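Long-range contact in exodeoxyribonuclease (Neisseria meningitidis, PDB 4B5G), which probably cleaves DNA at apurinic or apyrimidinic sites and degrades duplex DNA from the 3' end, using magnesium or manganese ions: residues G141-V146 with P227-K232. Sequence-based numbering, arbitrary orientation.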
ATOM      1  N   GLY A 141       9.393  13.991 -12.649  1.00104.32           N
ATOM      2  CA  GLY A 141      10.230  14.962 -11.970  1.00102.73           C
ATOM      3  C   GLY A 141       9.549  15.590 -10.771  1.00105.54           C
ATOM      4  O   GLY A 141       9.639  16.798 -10.557  1.00100.01           O
ATOM      5  N   ARG A 142       8.865  14.765  -9.987  1.00110.78           N
ATOM      6  CA  ARG A 142       8.160  15.245  -8.806  1.00110.09           C
ATOM      7  C   ARG A 142       8.243  14.234  -7.668  1.00100.50           C
ATOM      8  O   ARG A 142       8.594  13.073  -7.880  1.00 92.41           O
ATOM      9  CB  ARG A 142       6.701  15.558  -9.148  1.00102.22           C
ATOM     10  CG  ARG A 142       6.055  14.532 -10.065  1.00100.74           C
ATOM     11  CD  ARG A 142       4.757  15.048 -10.667  1.00104.21           C
ATOM     12  NE  ARG A 142       3.638  14.970  -9.733  1.00110.87           N
ATOM     13  CZ  ARG A 142       3.150  16.008  -9.061  1.00111.51           C
ATOM     14  NH1 ARG A 142       3.681  17.213  -9.221  1.00113.05           N
ATOM     15  NH2 ARG A 142       2.129  15.842  -8.232  1.00101.28           N
ATOM     16  N   ASP A 143       7.915  14.681  -6.461  1.00 98.51           N
ATOM     17  CA  ASP A 143       7.961  13.819  -5.287  1.00 95.79           C
ATOM     18  C   ASP A 143       6.745  12.908  -5.246  1.00 94.20           C
ATOM     19  O   ASP A 143       5.613  13.378  -5.136  1.00 99.67           O
ATOM     20  CB  ASP A 143       8.036  14.656  -4.010  1.00 90.97           C
ATOM     21  CG  ASP A 143       9.270  15.531  -3.962  1.00103.49           C
ATOM     22  OD1 ASP A 143      10.321  15.110  -4.491  1.00103.00           O
ATOM     23  OD2 ASP A 143       9.189  16.640  -3.395  1.00106.92           O
ATOM     24  N   ILE A 144       6.978  11.605  -5.337  1.00 86.10           N
ATOM     25  CA  ILE A 144       5.881  10.649  -5.381  1.00 89.78           C
ATOM     26  C   ILE A 144       6.047   9.503  -4.391  1.00 89.98           C
ATOM     27  O   ILE A 144       7.094   8.856  -4.345  1.00 93.65           O
ATOM     28  CB  ILE A 144       5.709  10.054  -6.788  1.00 90.65           C
ATOM     29  CG1 ILE A 144       5.405  11.155  -7.807  1.00 91.68           C
ATOM     30  CG2 ILE A 144       4.605   9.022  -6.777  1.00 93.78           C
ATOM     31  CD1 ILE A 144       5.163  10.643  -9.210  1.00 89.96           C
ATOM     32  N   VAL A 145       5.004   9.251  -3.606  1.00 88.09           N
ATOM     33  CA  VAL A 145       4.993   8.113  -2.696  1.00 81.98           C
ATOM     34  C   VAL A 145       3.921   7.118  -3.114  1.00 83.18           C
ATOM     35  O   VAL A 145       2.743   7.464  -3.214  1.00 87.56           O
ATOM     36  CB  VAL A 145       4.716   8.546  -1.247  1.00 80.49           C
ATOM     37  CG1 VAL A 145       4.890   7.369  -0.301  1.00 75.06           C
ATOM     38  CG2 VAL A 145       5.627   9.693  -0.854  1.00 80.86           C
ATOM     39  N   VAL A 146       4.333   5.878  -3.353  1.00 77.74           N
ATOM     40  CA  VAL A 146       3.397   4.829  -3.725  1.00 80.42           C
ATOM     41  C   VAL A 146       3.222   3.855  -2.567  1.00 84.55           C
ATOM     42  O   VAL A 146       4.035   2.950  -2.369  1.00 91.15           O
ATOM     43  CB  VAL A 146       3.852   4.071  -4.984  1.00 79.30           C
ATOM     44  CG1 VAL A 146       2.820   3.022  -5.370  1.00 78.97           C
ATOM     45  CG2 VAL A 146       4.073   5.042  -6.131  1.00 79.10           C
ATOM     46  N   PRO A 227      13.768   9.272  -5.199  1.00 98.12           N
ATOM     47  CA  PRO A 227      15.042   9.554  -4.516  1.00 99.36           C
ATOM     48  C   PRO A 227      15.107  10.875  -3.738  1.00 91.87           C
ATOM     49  O   PRO A 227      15.442  10.838  -2.548  1.00 91.58           O
ATOM     50  CB  PRO A 227      16.072   9.558  -5.657  1.00 89.39           C
ATOM     51  CG  PRO A 227      15.299   9.505  -6.924  1.00 95.41           C
ATOM     52  CD  PRO A 227      13.966   8.915  -6.614  1.00 92.05           C
ATOM     53  N   GLU A 228      14.834  12.001  -4.395  1.00 83.78           N
ATOM     54  CA  GLU A 228      14.925  13.313  -3.750  1.00 87.62           C
ATOM     55  C   GLU A 228      14.021  13.440  -2.522  1.00 94.36           C
ATOM     56  O   GLU A 228      14.249  14.285  -1.654  1.00102.95           O
ATOM     57  CB  GLU A 228      14.610  14.439  -4.744  1.00 92.72           C
ATOM     58  CG  GLU A 228      13.324  14.260  -5.538  1.00118.12           C
ATOM     59  CD  GLU A 228      13.505  13.376  -6.758  1.00117.63           C
ATOM     60  OE1 GLU A 228      13.403  12.141  -6.613  1.00115.60           O
ATOM     61  OE2 GLU A 228      13.755  13.914  -7.859  1.00115.62           O
ATOM     62  N   LEU A 229      12.995  12.601  -2.458  1.00100.09           N
ATOM     63  CA  LEU A 229      12.099  12.567  -1.309  1.00 97.36           C
ATOM     64  C   LEU A 229      12.499  11.443  -0.358  1.00 96.58           C
ATOM     65  O   LEU A 229      12.402  11.588   0.861  1.00 93.42           O
ATOM     66  CB  LEU A 229      10.647  12.402  -1.765  1.00 97.27           C
ATOM     67  CG  LEU A 229       9.595  12.247  -0.665  1.00100.98           C
ATOM     68  CD1 LEU A 229       9.668  13.394   0.319  1.00101.50           C
ATOM     69  CD2 LEU A 229       8.210  12.160  -1.282  1.00 88.24           C
ATOM     70  N   ALA A 230      12.940  10.324  -0.926  1.00 91.34           N
ATOM     71  CA  ALA A 230      13.432   9.195  -0.139  1.00 93.76           C
ATOM     72  C   ALA A 230      14.548   9.617   0.810  1.00 93.99           C
ATOM     73  O   ALA A 230      14.648   9.114   1.930  1.00 93.31           O
ATOM     74  CB  ALA A 230      13.912   8.081  -1.052  1.00 91.80           C
ATOM     75  N   ALA A 231      15.385  10.543   0.351  1.00 98.03           N
ATOM     76  CA  ALA A 231      16.489  11.057   1.155  1.00 94.58           C
ATOM     77  C   ALA A 231      16.009  11.920   2.323  1.00100.38           C
ATOM     78  O   ALA A 231      16.791  12.267   3.208  1.00100.94           O
ATOM     79  CB  ALA A 231      17.453  11.844   0.281  1.00 86.55           C
ATOM     80  N   LYS A 232      14.725  12.266   2.318  1.00 97.71           N
ATOM     81  CA  LYS A 232      14.157  13.113   3.362  1.00101.12           C
ATOM     82  C   LYS A 232      13.431  12.312   4.438  1.00102.17           C
ATOM     83  O   LYS A 232      12.957  12.876   5.425  1.00106.83           O
ATOM     84  CB  LYS A 232      13.209  14.149   2.755  1.00102.96           C
ATOM     85  CG  LYS A 232      13.882  15.151   1.830  1.00101.08           C
ATOM     86  CD  LYS A 232      12.890  16.193   1.341  1.00102.85           C
ATOM     87  CE  LYS A 232      13.559  17.232   0.456  1.00114.07           C
ATOM     88  NZ  LYS A 232      14.601  17.998   1.195  1.00126.93           N
TER
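Strand 143-147 runs past the short helix 227-230, with Asp143 CA and Leu229 CA 5.9 Å apart and no hydrogen bond between the two segments. The contact belongs to the DNase I-like fold, an alpha/beta sandwich of two packed sheets. Strand 143-147 pairs parallel with 103-109 and antiparallel with 217-225. Helix 227-230 follows 217-225 and leads into strand 233-238 of the other sheet. The contact therefore lies where the chain passes from one sheet to the other.

Leu229 carries the apolar part. Its bond from CA to CB points toward the strand. CG then stands opposite the backbone N (chi1 176°), and this extension lets CD2 reach Asp143 and Val145. This one methyl touches two strand residues on the same face of the sheet. Leu229 CD2 lies 3.7 Å from Asp143 CB and 3.6 Å from Val145 CG2. The Val145 and Leu229 side chains meet at about a right angle. Leu103 and Tyr256 also touch Leu229.

Asp143 is buried, and its two carboxylate oxygens have different neighbours. OD2 is hydrogen-bonded to Tyr256 OH, near the C-terminus. Asp143 OD1 lies 3.9 Å from Leu229 CB. The chain of Glu228 is bent, and its carboxylate plane is turned 63° from that of Asp143. The two acids are not paired: Asp143 OD1 and Glu228 OE1 are 4.8 Å apart. The nearest approach between these side chains is instead through a methylene, Glu228 CG, 3.3 Å from Asp143 OD1.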